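Hypothetical protein EF2904 (Enterococcus faecalis, PDB 2AZ4) is of unknown function but carries a two-zinc metallo-beta-lactamase fold and is probably a metal-dependent hydrolase, perhaps an RNA-binding exonuclease. Local coordinates at residues T185-L190 with L213-V218; L400-T405 with R418-R423; V163-D168 with L201-K206. One frame throughout, in Å; residues are numbered along the deposited sequence.

Interaction 1. Residues T185-L190 with L213-V218; sequences TYTGDL and LMMEGV. With ZN (zinc ion), chain C; ZN (zinc ion), chain D.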
ATOM      1  N   THR A 185     -15.730 -10.900   4.744  1.00 21.39           N
ATOM      2  CA  THR A 185     -14.289 -10.779   4.740  1.00 20.39           C
ATOM      3  C   THR A 185     -13.852  -9.821   3.648  1.00 19.85           C
ATOM      4  O   THR A 185     -14.330  -9.909   2.522  1.00 20.51           O
ATOM      5  CB  THR A 185     -13.635 -12.164   4.487  1.00 19.78           C
ATOM      6  OG1 THR A 185     -14.038 -13.069   5.527  1.00 20.09           O
ATOM      7  CG2 THR A 185     -12.127 -12.044   4.484  1.00 19.24           C
ATOM      8  N   TYR A 186     -12.939  -8.913   4.004  1.00 19.07           N
ATOM      9  CA  TYR A 186     -12.343  -7.956   3.092  1.00 17.48           C
ATOM     10  C   TYR A 186     -10.859  -8.269   3.031  1.00 17.03           C
ATOM     11  O   TYR A 186     -10.196  -8.220   4.051  1.00 16.90           O
ATOM     12  CB  TYR A 186     -12.558  -6.548   3.632  1.00 17.64           C
ATOM     13  CG  TYR A 186     -11.813  -5.484   2.858  1.00 18.07           C
ATOM     14  CD1 TYR A 186     -11.998  -5.329   1.472  1.00 18.95           C
ATOM     15  CD2 TYR A 186     -10.887  -4.653   3.500  1.00 18.76           C
ATOM     16  CE1 TYR A 186     -11.307  -4.337   0.759  1.00 17.52           C
ATOM     17  CE2 TYR A 186     -10.191  -3.669   2.801  1.00 17.72           C
ATOM     18  CZ  TYR A 186     -10.406  -3.511   1.437  1.00 17.59           C
ATOM     19  OH  TYR A 186      -9.732  -2.534   0.745  1.00 19.31           O
ATOM     20  N   THR A 187     -10.339  -8.616   1.858  1.00 17.23           N
ATOM     21  CA  THR A 187      -8.953  -9.107   1.777  1.00 17.57           C
ATOM     22  C   THR A 187      -7.900  -8.012   1.918  1.00 18.01           C
ATOM     23  O   THR A 187      -6.758  -8.294   2.288  1.00 19.02           O
ATOM     24  CB  THR A 187      -8.654  -9.863   0.436  1.00 16.75           C
ATOM     25  OG1 THR A 187      -8.865  -8.985  -0.678  1.00 16.73           O
ATOM     26  CG2 THR A 187      -9.522 -11.086   0.305  1.00 16.99           C
ATOM     27  N   GLY A 188      -8.284  -6.782   1.594  1.00 17.79           N
ATOM     28  CA  GLY A 188      -7.318  -5.721   1.350  1.00 18.34           C
ATOM     29  C   GLY A 188      -6.532  -6.139   0.124  1.00 18.18           C
ATOM     30  O   GLY A 188      -7.062  -6.857  -0.747  1.00 18.79           O
ATOM     31  N   ASP A 189      -5.284  -5.695   0.048  1.00 17.48           N
ATOM     32  CA  ASP A 189      -4.339  -6.164  -0.958  1.00 17.26           C
ATOM     33  C   ASP A 189      -3.487  -7.264  -0.360  1.00 16.79           C
ATOM     34  O   ASP A 189      -3.117  -7.166   0.811  1.00 16.43           O
ATOM     35  CB  ASP A 189      -3.410  -5.021  -1.353  1.00 16.46           C
ATOM     36  CG  ASP A 189      -4.065  -3.996  -2.221  1.00 16.33           C
ATOM     37  OD1 ASP A 189      -5.271  -4.096  -2.544  1.00 16.74           O
ATOM     38  OD2 ASP A 189      -3.351  -3.063  -2.607  1.00 13.45           O
ATOM     39  N   LEU A 190      -3.150  -8.286  -1.163  1.00 16.80           N
ATOM     40  CA  LEU A 190      -2.419  -9.461  -0.676  1.00 16.86           C
ATOM     41  C   LEU A 190      -1.801 -10.373  -1.735  1.00 16.16           C
ATOM     42  O   LEU A 190      -2.149 -10.328  -2.902  1.00 16.16           O
ATOM     43  CB  LEU A 190      -3.248 -10.339   0.261  1.00 17.30           C
ATOM     44  CG  LEU A 190      -4.715 -10.767   0.105  1.00 19.41           C
ATOM     45  CD1 LEU A 190      -5.373 -10.696  -1.268  1.00 17.52           C
ATOM     46  CD2 LEU A 190      -4.959 -12.088   0.772  1.00 17.82           C
ATOM     47  N   LEU A 213     -16.917 -12.782   0.499  1.00 23.74           N
ATOM     48  CA  LEU A 213     -15.506 -12.475   0.336  1.00 23.13           C
ATOM     49  C   LEU A 213     -15.323 -11.322  -0.642  1.00 21.77           C
ATOM     50  O   LEU A 213     -15.496 -11.495  -1.851  1.00 22.35           O
ATOM     51  CB  LEU A 213     -14.745 -13.714  -0.160  1.00 22.66           C
ATOM     52  CG  LEU A 213     -13.229 -13.566  -0.412  1.00 23.31           C
ATOM     53  CD1 LEU A 213     -12.564 -13.169   0.871  1.00 22.02           C
ATOM     54  CD2 LEU A 213     -12.633 -14.887  -0.905  1.00 23.05           C
ATOM     55  N   MET A 214     -14.971 -10.159  -0.104  1.00 20.58           N
ATOM     56  CA  MET A 214     -14.657  -8.967  -0.881  1.00 19.69           C
ATOM     57  C   MET A 214     -13.154  -8.968  -1.175  1.00 20.63           C
ATOM     58  O   MET A 214     -12.352  -8.666  -0.303  1.00 21.22           O
ATOM     59  CB  MET A 214     -15.112  -7.693  -0.138  1.00 19.40           C
ATOM     60  CG  MET A 214     -16.655  -7.603   0.046  1.00 18.42           C
ATOM     61  SD  MET A 214     -17.283  -6.472   1.311  1.00 16.19           S
ATOM     62  CE  MET A 214     -16.653  -7.269   2.779  1.00 20.22           C
ATOM     63  N   MET A 215     -12.793  -9.329  -2.406  1.00 21.63           N
ATOM     64  CA  MET A 215     -11.413  -9.660  -2.766  1.00 22.09           C
ATOM     65  C   MET A 215     -10.850  -8.878  -3.950  1.00 22.65           C
ATOM     66  O   MET A 215     -11.497  -8.761  -4.999  1.00 22.45           O
ATOM     67  CB  MET A 215     -11.299 -11.174  -3.028  1.00 22.47           C
ATOM     68  CG  MET A 215      -9.936 -11.662  -3.558  1.00 22.98           C
ATOM     69  SD  MET A 215      -9.893 -13.470  -3.498  1.00 22.52           S
ATOM     70  CE  MET A 215      -8.251 -13.788  -4.135  1.00 21.26           C
ATOM     71  N   GLU A 216      -9.619  -8.382  -3.784  1.00 22.39           N
ATOM     72  CA  GLU A 216      -8.887  -7.713  -4.847  1.00 22.56           C
ATOM     73  C   GLU A 216      -8.644  -8.597  -6.079  1.00 22.68           C
ATOM     74  O   GLU A 216      -8.609  -9.839  -5.989  1.00 21.33           O
ATOM     75  CB  GLU A 216      -7.539  -7.180  -4.327  1.00 23.12           C
ATOM     76  CG  GLU A 216      -6.569  -8.275  -3.939  1.00 22.58           C
ATOM     77  CD  GLU A 216      -5.212  -8.099  -4.588  1.00 24.15           C
ATOM     78  OE1 GLU A 216      -4.250  -7.789  -3.861  1.00 22.10           O
ATOM     79  OE2 GLU A 216      -5.096  -8.283  -5.825  1.00 27.57           O
ATOM     80  N   GLY A 217      -8.516  -7.936  -7.228  1.00 22.50           N
ATOM     81  CA  GLY A 217      -8.218  -8.604  -8.488  1.00 23.60           C
ATOM     82  C   GLY A 217      -7.267  -7.776  -9.323  1.00 24.32           C
ATOM     83  O   GLY A 217      -7.487  -7.554 -10.519  1.00 25.00           O
ATOM     84  N   VAL A 218      -6.190  -7.323  -8.697  1.00 24.21           N
ATOM     85  CA  VAL A 218      -5.256  -6.422  -9.372  1.00 24.03           C
ATOM     86  C   VAL A 218      -4.501  -7.120 -10.515  1.00 25.19           C
ATOM     87  O   VAL A 218      -4.521  -6.638 -11.665  1.00 24.76           O
ATOM     88  CB  VAL A 218      -4.290  -5.746  -8.370  1.00 23.62           C
ATOM     89  CG1 VAL A 218      -3.245  -4.916  -9.101  1.00 22.35           C
ATOM     90  CG2 VAL A 218      -5.079  -4.883  -7.380  1.00 22.33           C
TER
HETATM   91 ZN    ZN C 601      -1.321  -2.042  -1.857  1.00 23.71          ZN
HETATM   92 ZN    ZN D 602      -4.243  -1.287  -3.657  1.00 27.73          ZN
HETATM   93  O   HOH W   1      -0.704  -2.120  -3.961  1.00 18.85           O
HETATM   94  O   HOH W   2      -2.215  -0.287  -3.067  1.00 18.61           O
HETATM   95  O   HOH W   3      -2.911  -1.756  -5.524  1.00 22.69           O
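Two neighbouring parallel strands of a metallo-beta-lactamase fold, 182-186 and 212-216, run into the dinuclear zinc site, joined by helix 197-207 in a beta-alpha-beta crossover. Thr185 pairs with Leu213 and Tyr186 with Met214. Met214 grips the partner strand at both backbone ends: its N donates to Thr185 O at 2.7 Å, and its O accepts from Thr187 N, both bonds lying nearly along the C=O axes. On the face of Thr185 and Leu213, Leu213 CD1 touches both Thr185 CG2 and Thr187 CG2, and Phe203 of the crossover helix touches both threonines. Past the paired residues, Thr187 takes over with its side chain. Its OG1, held between backbone N and carbonyl carbon (chi1 60°), accepts from Glu216 N at 3.3 Å and donates to Gly188 O. Gly188 N lies over the centre of the Tyr186 ring. Glu216 then reaches across to the 188-190 loop. CB lies beside Gly188 O; CG, in the crowded position (chi1 67°), touches the same oxygen and Leu190 CD1; the chain bends at chi2, so that OE1 receives Leu190 N on its anti lone pair at 3.0 Å (N-H...O 164°). OE1 also bonds His382 ND1, while OE2 is met from above the carboxylate plane by Val218 N. With both oxygens held, Glu216 acts as a second-shell residue fixing the backbone just after Asp189. The two carboxylates come near each other, Asp189 OD1 4.1 Å from Glu216 OE1, a repulsion probably eased by the zincs on Asp189 and the N-H donors on Glu216. Asp189 OD2 bridges the metals, 2.4 Å from the zinc of chain C and 2.2 Å from that of chain D.

Interaction 2. Residues L400-T405 with R418-R423; sequences LVPIHT and RILPER. With ZN (zinc ion), chain D.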
ATOM      1  N   LEU A 400     -18.601 -14.595  -3.635  1.00 25.55           N
ATOM      2  CA  LEU A 400     -17.379 -13.858  -3.963  1.00 25.43           C
ATOM      3  C   LEU A 400     -17.744 -12.519  -4.589  1.00 25.32           C
ATOM      4  O   LEU A 400     -18.582 -12.466  -5.507  1.00 24.76           O
ATOM      5  CB  LEU A 400     -16.539 -14.692  -4.943  1.00 25.17           C
ATOM      6  CG  LEU A 400     -15.028 -14.565  -5.238  1.00 24.97           C
ATOM      7  CD1 LEU A 400     -14.779 -14.248  -6.692  1.00 21.65           C
ATOM      8  CD2 LEU A 400     -14.191 -13.675  -4.287  1.00 22.84           C
ATOM      9  N   VAL A 401     -17.119 -11.436  -4.100  1.00 24.01           N
ATOM     10  CA  VAL A 401     -17.287 -10.122  -4.702  1.00 23.64           C
ATOM     11  C   VAL A 401     -15.937  -9.573  -5.191  1.00 24.04           C
ATOM     12  O   VAL A 401     -15.164  -9.079  -4.367  1.00 24.30           O
ATOM     13  CB  VAL A 401     -17.885  -9.094  -3.675  1.00 23.52           C
ATOM     14  CG1 VAL A 401     -18.201  -7.751  -4.357  1.00 22.20           C
ATOM     15  CG2 VAL A 401     -19.092  -9.643  -2.998  1.00 24.14           C
ATOM     16  N   PRO A 402     -15.628  -9.670  -6.509  1.00 23.99           N
ATOM     17  CA  PRO A 402     -14.409  -9.005  -6.955  1.00 24.27           C
ATOM     18  C   PRO A 402     -14.479  -7.485  -6.780  1.00 24.57           C
ATOM     19  O   PRO A 402     -15.523  -6.859  -7.050  1.00 24.59           O
ATOM     20  CB  PRO A 402     -14.330  -9.369  -8.441  1.00 24.79           C
ATOM     21  CG  PRO A 402     -15.177 -10.637  -8.562  1.00 23.67           C
ATOM     22  CD  PRO A 402     -16.281 -10.390  -7.618  1.00 23.78           C
ATOM     23  N   ILE A 403     -13.371  -6.925  -6.289  1.00 23.62           N
ATOM     24  CA  ILE A 403     -13.186  -5.482  -6.139  1.00 23.37           C
ATOM     25  C   ILE A 403     -11.731  -5.182  -6.465  1.00 22.38           C
ATOM     26  O   ILE A 403     -10.959  -6.104  -6.679  1.00 21.44           O
ATOM     27  CB  ILE A 403     -13.493  -5.002  -4.710  1.00 23.13           C
ATOM     28  CG1 ILE A 403     -12.604  -5.750  -3.685  1.00 24.20           C
ATOM     29  CG2 ILE A 403     -14.990  -5.097  -4.433  1.00 22.76           C
ATOM     30  CD1 ILE A 403     -12.676  -5.211  -2.269  1.00 23.39           C
ATOM     31  N   HIS A 404     -11.381  -3.897  -6.537  1.00 22.55           N
ATOM     32  CA  HIS A 404     -10.004  -3.478  -6.781  1.00 22.97           C
ATOM     33  C   HIS A 404      -9.479  -4.220  -8.025  1.00 23.11           C
ATOM     34  O   HIS A 404      -8.454  -4.913  -7.979  1.00 22.59           O
ATOM     35  CB  HIS A 404      -9.158  -3.776  -5.523  1.00 22.56           C
ATOM     36  CG  HIS A 404      -8.049  -2.806  -5.274  1.00 22.96           C
ATOM     37  ND1 HIS A 404      -8.229  -1.439  -5.309  1.00 22.95           N
ATOM     38  CD2 HIS A 404      -6.755  -3.008  -4.931  1.00 22.45           C
ATOM     39  CE1 HIS A 404      -7.085  -0.842  -5.018  1.00 23.56           C
ATOM     40  NE2 HIS A 404      -6.176  -1.775  -4.786  1.00 21.87           N
ATOM     41  N   THR A 405     -10.215  -4.069  -9.131  1.00 23.53           N
ATOM     42  CA  THR A 405      -9.988  -4.837 -10.346  1.00 24.24           C
ATOM     43  C   THR A 405     -10.625  -4.148 -11.576  1.00 24.44           C
ATOM     44  O   THR A 405     -11.671  -3.513 -11.475  1.00 25.05           O
ATOM     45  CB  THR A 405     -10.489  -6.325 -10.172  1.00 23.91           C
ATOM     46  OG1 THR A 405     -10.203  -7.076 -11.351  1.00 25.07           O
ATOM     47  CG2 THR A 405     -12.006  -6.396  -9.845  1.00 24.19           C
ATOM     48  N   ARG A 418     -21.332 -15.492  -7.135  1.00 31.66           N
ATOM     49  CA  ARG A 418     -20.520 -14.314  -7.368  1.00 31.12           C
ATOM     50  C   ARG A 418     -21.400 -13.099  -7.607  1.00 31.50           C
ATOM     51  O   ARG A 418     -22.454 -13.205  -8.246  1.00 31.27           O
ATOM     52  CB  ARG A 418     -19.600 -14.527  -8.565  1.00 31.18           C
ATOM     53  CG  ARG A 418     -18.643 -13.376  -8.815  1.00 30.63           C
ATOM     54  CD  ARG A 418     -17.721 -13.693  -9.959  1.00 29.83           C
ATOM     55  NE  ARG A 418     -18.415 -13.685 -11.241  1.00 29.21           N
ATOM     56  CZ  ARG A 418     -17.830 -13.928 -12.416  1.00 28.72           C
ATOM     57  NH1 ARG A 418     -16.532 -14.203 -12.479  1.00 27.85           N
ATOM     58  NH2 ARG A 418     -18.542 -13.891 -13.535  1.00 26.84           N
ATOM     59  N   ILE A 419     -20.956 -11.953  -7.084  1.00 30.83           N
ATOM     60  CA  ILE A 419     -21.592 -10.662  -7.327  1.00 30.25           C
ATOM     61  C   ILE A 419     -20.551  -9.707  -7.881  1.00 29.92           C
ATOM     62  O   ILE A 419     -19.492  -9.521  -7.273  1.00 28.80           O
ATOM     63  CB  ILE A 419     -22.157 -10.041  -6.024  1.00 30.43           C
ATOM     64  CG1 ILE A 419     -23.358 -10.847  -5.528  1.00 31.11           C
ATOM     65  CG2 ILE A 419     -22.541  -8.567  -6.252  1.00 30.38           C
ATOM     66  CD1 ILE A 419     -23.839 -10.462  -4.146  1.00 31.08           C
ATOM     67  N   LEU A 420     -20.849  -9.116  -9.034  1.00 29.69           N
ATOM     68  CA  LEU A 420     -20.015  -8.091  -9.617  1.00 30.07           C
ATOM     69  C   LEU A 420     -20.676  -6.761  -9.286  1.00 30.52           C
ATOM     70  O   LEU A 420     -21.716  -6.423  -9.867  1.00 30.94           O
ATOM     71  CB  LEU A 420     -19.888  -8.267 -11.127  1.00 29.82           C
ATOM     72  CG  LEU A 420     -19.374  -9.617 -11.646  1.00 30.08           C
ATOM     73  CD1 LEU A 420     -19.345  -9.612 -13.151  1.00 30.24           C
ATOM     74  CD2 LEU A 420     -18.006  -9.973 -11.087  1.00 27.78           C
ATOM     75  N   PRO A 421     -20.080  -6.003  -8.342  1.00 30.25           N
ATOM     76  CA  PRO A 421     -20.753  -4.819  -7.809  1.00 29.72           C
ATOM     77  C   PRO A 421     -20.652  -3.622  -8.739  1.00 29.33           C
ATOM     78  O   PRO A 421     -19.729  -3.523  -9.557  1.00 28.23           O
ATOM     79  CB  PRO A 421     -20.006  -4.549  -6.500  1.00 29.83           C
ATOM     80  CG  PRO A 421     -18.623  -5.056  -6.741  1.00 30.26           C
ATOM     81  CD  PRO A 421     -18.747  -6.206  -7.739  1.00 30.22           C
ATOM     82  N   GLU A 422     -21.620  -2.723  -8.626  1.00 29.16           N
ATOM     83  CA  GLU A 422     -21.483  -1.432  -9.266  1.00 29.98           C
ATOM     84  C   GLU A 422     -21.463  -0.337  -8.203  1.00 28.55           C
ATOM     85  O   GLU A 422     -21.830  -0.564  -7.054  1.00 28.38           O
ATOM     86  CB  GLU A 422     -22.575  -1.195 -10.317  1.00 30.03           C
ATOM     87  CG  GLU A 422     -23.965  -1.001  -9.772  1.00 32.02           C
ATOM     88  CD  GLU A 422     -25.021  -0.948 -10.882  1.00 33.61           C
ATOM     89  OE1 GLU A 422     -26.036  -0.233 -10.692  1.00 38.15           O
ATOM     90  OE2 GLU A 422     -24.828  -1.610 -11.937  1.00 37.45           O
ATOM     91  N   ARG A 423     -21.027   0.847  -8.601  1.00 28.14           N
ATOM     92  CA  ARG A 423     -20.912   1.950  -7.675  1.00 27.66           C
ATOM     93  C   ARG A 423     -22.272   2.255  -7.035  1.00 27.73           C
ATOM     94  O   ARG A 423     -23.289   2.323  -7.728  1.00 27.51           O
ATOM     95  CB  ARG A 423     -20.318   3.159  -8.391  1.00 27.37           C
ATOM     96  CG  ARG A 423     -20.167   4.363  -7.503  1.00 27.97           C
ATOM     97  CD  ARG A 423     -19.838   5.586  -8.305  1.00 26.99           C
ATOM     98  NE  ARG A 423     -19.747   6.737  -7.413  1.00 27.33           N
ATOM     99  CZ  ARG A 423     -18.636   7.106  -6.787  1.00 27.76           C
ATOM    100  NH1 ARG A 423     -18.657   8.164  -5.972  1.00 26.57           N
ATOM    101  NH2 ARG A 423     -17.506   6.410  -6.965  1.00 25.51           N
TER
HETATM  102 ZN    ZN D 602      -4.243  -1.287  -3.657  1.00 27.73          ZN
HETATM  103  O   HOH W   2      -2.215  -0.287  -3.067  1.00 18.61           O
HETATM  104  O   HOH W   3      -2.911  -1.756  -5.524  1.00 22.69           O
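This is a parallel strand pairing at the edge of the mixed sheet that holds strand 212-216, where strand 399-403 meets the short outermost strand 417-418 and the loop that follows it. One beta bridge, Leu400 with Arg418, sets the register. Ile419 N donates to Leu400 O at 2.9 Å, nearly along the C=O axis; Arg418 CA makes a CA-H...O contact with the same oxygen, and CG lies beside it. From there apolar groups carry the contact. Val401 CG1, anti to its backbone N (chi1 -174°), points its methyl at Pro421 CG, 3.6 Å away, and also touches Ile419 O. Pro402 CD meets Ile419 O at 3.3 Å, and Leu420 CD2 comes against CG and CD from the same side. Pro421 CD rests against Pro402 O. Phe11 of strand 7-13 in the other mixed sheet packs on Val401, Ile403 and Pro421. The Arg418 chain bends at chi3, and its NH1 bonds the backbone oxygens of Glu409 and Leu411. Beyond the paired part, His404 NE2 binds the zinc of chain D at 2.3 Å, completing its protein ligands with Asp96, His97 and Asp189; a histidine just past a late strand is a hallmark of the metallo-beta-lactamase zinc site.

Interaction 3. Residues V163-D168 with L201-K206; sequences VPVDHD and LAFCEK. With ZN (zinc ion), chain C.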
ATOM      1  N   VAL A 163      -6.411  -8.782  10.544  1.00 16.46           N
ATOM      2  CA  VAL A 163      -5.584  -9.967  10.400  1.00 15.75           C
ATOM      3  C   VAL A 163      -4.469  -9.622   9.440  1.00 16.00           C
ATOM      4  O   VAL A 163      -4.771  -9.150   8.363  1.00 17.18           O
ATOM      5  CB  VAL A 163      -6.439 -11.129   9.793  1.00 16.22           C
ATOM      6  CG1 VAL A 163      -5.579 -12.370   9.537  1.00 13.90           C
ATOM      7  CG2 VAL A 163      -7.635 -11.487  10.734  1.00 14.62           C
ATOM      8  N   PRO A 164      -3.200  -9.903   9.800  1.00 15.95           N
ATOM      9  CA  PRO A 164      -2.054  -9.603   8.935  1.00 16.37           C
ATOM     10  C   PRO A 164      -2.067 -10.457   7.681  1.00 17.02           C
ATOM     11  O   PRO A 164      -2.420 -11.659   7.716  1.00 17.42           O
ATOM     12  CB  PRO A 164      -0.845  -9.949   9.806  1.00 15.62           C
ATOM     13  CG  PRO A 164      -1.378 -11.019  10.757  1.00 15.18           C
ATOM     14  CD  PRO A 164      -2.767 -10.531  11.067  1.00 15.68           C
ATOM     15  N   VAL A 165      -1.680  -9.829   6.588  1.00 16.53           N
ATOM     16  CA  VAL A 165      -1.672 -10.461   5.306  1.00 18.20           C
ATOM     17  C   VAL A 165      -0.371 -10.072   4.597  1.00 18.64           C
ATOM     18  O   VAL A 165       0.160  -8.999   4.855  1.00 18.22           O
ATOM     19  CB  VAL A 165      -2.964 -10.021   4.605  1.00 18.44           C
ATOM     20  CG1 VAL A 165      -2.740  -9.080   3.444  1.00 19.62           C
ATOM     21  CG2 VAL A 165      -3.924 -11.186   4.425  1.00 19.05           C
ATOM     22  N   ASP A 166       0.144 -10.952   3.735  1.00 18.60           N
ATOM     23  CA  ASP A 166       1.401 -10.728   3.025  1.00 19.59           C
ATOM     24  C   ASP A 166       1.128  -9.741   1.864  1.00 19.37           C
ATOM     25  O   ASP A 166       0.266  -9.981   1.015  1.00 18.32           O
ATOM     26  CB  ASP A 166       1.925 -12.112   2.576  1.00 20.45           C
ATOM     27  CG  ASP A 166       3.049 -12.075   1.534  1.00 24.58           C
ATOM     28  OD1 ASP A 166       3.639 -10.999   1.262  1.00 28.39           O
ATOM     29  OD2 ASP A 166       3.324 -13.178   0.953  1.00 24.80           O
ATOM     30  N   HIS A 167       1.816  -8.603   1.885  1.00 18.18           N
ATOM     31  CA  HIS A 167       1.708  -7.582   0.821  1.00 17.67           C
ATOM     32  C   HIS A 167       3.043  -6.805   0.826  1.00 17.94           C
ATOM     33  O   HIS A 167       3.828  -6.926   1.760  1.00 19.14           O
ATOM     34  CB  HIS A 167       0.470  -6.687   1.068  1.00 16.51           C
ATOM     35  CG  HIS A 167       0.190  -5.689  -0.023  1.00 14.88           C
ATOM     36  ND1 HIS A 167       0.189  -6.014  -1.361  1.00 12.25           N
ATOM     37  CD2 HIS A 167      -0.141  -4.376   0.041  1.00 13.20           C
ATOM     38  CE1 HIS A 167      -0.084  -4.936  -2.078  1.00 10.39           C
ATOM     39  NE2 HIS A 167      -0.304  -3.931  -1.253  1.00 13.43           N
ATOM     40  N   ASP A 168       3.334  -6.045  -0.216  1.00 17.63           N
ATOM     41  CA  ASP A 168       4.588  -5.303  -0.257  1.00 16.92           C
ATOM     42  C   ASP A 168       4.564  -4.036   0.614  1.00 16.54           C
ATOM     43  O   ASP A 168       5.576  -3.354   0.689  1.00 15.93           O
ATOM     44  CB  ASP A 168       5.044  -5.007  -1.705  1.00 15.60           C
ATOM     45  CG  ASP A 168       4.042  -4.184  -2.481  1.00 15.69           C
ATOM     46  OD1 ASP A 168       2.897  -4.102  -2.025  1.00 15.56           O
ATOM     47  OD2 ASP A 168       4.381  -3.603  -3.553  1.00 15.10           O
ATOM     48  N   LEU A 201      -1.716 -17.410   4.243  1.00 19.19           N
ATOM     49  CA  LEU A 201      -2.265 -18.749   4.503  1.00 19.84           C
ATOM     50  C   LEU A 201      -3.101 -18.800   5.783  1.00 19.73           C
ATOM     51  O   LEU A 201      -4.212 -19.323   5.758  1.00 20.42           O
ATOM     52  CB  LEU A 201      -1.161 -19.803   4.567  1.00 19.37           C
ATOM     53  CG  LEU A 201      -0.459 -20.068   3.229  1.00 19.88           C
ATOM     54  CD1 LEU A 201       0.549 -21.214   3.412  1.00 21.06           C
ATOM     55  CD2 LEU A 201      -1.471 -20.420   2.126  1.00 21.75           C
ATOM     56  N   ALA A 202      -2.565 -18.266   6.884  1.00 20.09           N
ATOM     57  CA  ALA A 202      -3.291 -18.195   8.149  1.00 20.75           C
ATOM     58  C   ALA A 202      -4.569 -17.376   8.018  1.00 20.71           C
ATOM     59  O   ALA A 202      -5.575 -17.682   8.671  1.00 21.50           O
ATOM     60  CB  ALA A 202      -2.408 -17.639   9.250  1.00 21.38           C
ATOM     61  N   PHE A 203      -4.545 -16.353   7.170  1.00 19.83           N
ATOM     62  CA  PHE A 203      -5.725 -15.538   6.922  1.00 20.06           C
ATOM     63  C   PHE A 203      -6.827 -16.364   6.241  1.00 21.00           C
ATOM     64  O   PHE A 203      -7.992 -16.269   6.602  1.00 20.01           O
ATOM     65  CB  PHE A 203      -5.363 -14.327   6.037  1.00 19.64           C
ATOM     66  CG  PHE A 203      -6.522 -13.787   5.256  1.00 20.16           C
ATOM     67  CD1 PHE A 203      -7.558 -13.108   5.899  1.00 19.66           C
ATOM     68  CD2 PHE A 203      -6.597 -13.980   3.880  1.00 17.88           C
ATOM     69  CE1 PHE A 203      -8.654 -12.616   5.172  1.00 18.44           C
ATOM     70  CE2 PHE A 203      -7.680 -13.504   3.149  1.00 18.77           C
ATOM     71  CZ  PHE A 203      -8.711 -12.813   3.805  1.00 19.23           C
ATOM     72  N   CYS A 204      -6.446 -17.128   5.218  1.00 21.07           N
ATOM     73  CA  CYS A 204      -7.393 -17.966   4.473  1.00 22.56           C
ATOM     74  C   CYS A 204      -8.104 -18.965   5.401  1.00 23.39           C
ATOM     75  O   CYS A 204      -9.316 -19.183   5.282  1.00 24.32           O
ATOM     76  CB  CYS A 204      -6.657 -18.713   3.362  1.00 22.28           C
ATOM     77  SG  CYS A 204      -6.139 -17.711   1.974  1.00 24.33           S
ATOM     78  N   GLU A 205      -7.347 -19.539   6.338  1.00 24.44           N
ATOM     79  CA  GLU A 205      -7.898 -20.446   7.353  1.00 25.19           C
ATOM     80  C   GLU A 205      -8.905 -19.766   8.283  1.00 24.84           C
ATOM     81  O   GLU A 205      -9.915 -20.370   8.673  1.00 24.66           O
ATOM     82  CB  GLU A 205      -6.780 -21.065   8.182  1.00 25.73           C
ATOM     83  CG  GLU A 205      -7.259 -22.008   9.303  1.00 31.41           C
ATOM     84  CD  GLU A 205      -8.161 -23.140   8.773  1.00 38.96           C
ATOM     85  OE1 GLU A 205      -7.616 -24.062   8.110  1.00 41.49           O
ATOM     86  OE2 GLU A 205      -9.410 -23.099   9.004  1.00 40.25           O
ATOM     87  N   LYS A 206      -8.615 -18.530   8.669  1.00 23.55           N
ATOM     88  CA  LYS A 206      -9.552 -17.753   9.477  1.00 23.11           C
ATOM     89  C   LYS A 206     -10.774 -17.362   8.645  1.00 22.34           C
ATOM     90  O   LYS A 206     -11.886 -17.232   9.170  1.00 21.72           O
ATOM     91  CB  LYS A 206      -8.861 -16.508  10.013  1.00 22.46           C
ATOM     92  CG  LYS A 206      -7.878 -16.766  11.137  1.00 24.94           C
ATOM     93  CD  LYS A 206      -7.412 -15.424  11.751  1.00 24.83           C
ATOM     94  CE  LYS A 206      -6.835 -15.601  13.136  1.00 27.94           C
ATOM     95  NZ  LYS A 206      -7.871 -15.576  14.214  1.00 29.25           N
TER
HETATM   96 ZN    ZN C 601      -1.321  -2.042  -1.857  1.00 23.71          ZN
HETATM   97  O   HOH W   1      -0.704  -2.120  -3.961  1.00 18.85           O
HETATM   98  O   HOH W   2      -2.215  -0.287  -3.067  1.00 18.61           O
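Phe203 turns its CG anti to the backbone N (chi1 155°), and this swings the ring from the helix toward the valines of 163-168. Val163 likewise holds CG1 anti to its N (chi1 176°), whereas Val165, at an unusual chi1 of 110°, lays CG2 against Phe203 CB and CG. Val163 CG1 meets Phe203 CB at 4.0 Å and lies at the ring edge, near its plane, the two side chains crossing at about a right angle. Val165 runs alongside Phe203, its CG2 3.8 Å from Phe203 CG. Helix 197-207 thus packs on the sheet of the metallo-beta-lactamase fold at the end of strand 158-164, with Ala174 of the neighbouring strand also against the Phe203 ring. At the exposed margin Lys206 lays its aliphatic chain along Val163, CD 4.1 Å from Val163 CG2, then bends at chi4 and forms a salt bridge through NZ with Glu161. Asp166 OD1 forms a salt bridge with Arg191 and OD2 a hydrogen bond with Gly194 N. His167 binds the zinc of chain C through NE2 at 2.2 Å. Asp168 OD1 lies above one face of its ring, offset toward the rim, while ND1 is bonded to Gly381 O.

Overall arrangement
All three contacts reach one seven-stranded mixed sheet. Interaction 1 holds its middle, interaction 2 the edge beyond strand 399-403, and interaction 3 sets the crossover helix of interaction 1 against the end of strand 158-164. Interactions 1 and 3 alternate along the chain, their centres 11 Å apart, with Phe203 against Thr185 and Val165 against Leu190; interaction 2 follows, its centre 10 Å from that of interaction 1, joined by a probable hydrogen bond from Val401 N to Leu213 O. Interactions 2 and 3, 20 Å apart between centres, do not touch. His167 binds one zinc, His404 the other, and Asp189 bridges both, so these strand ends contribute three protein ligands of one dinuclear site.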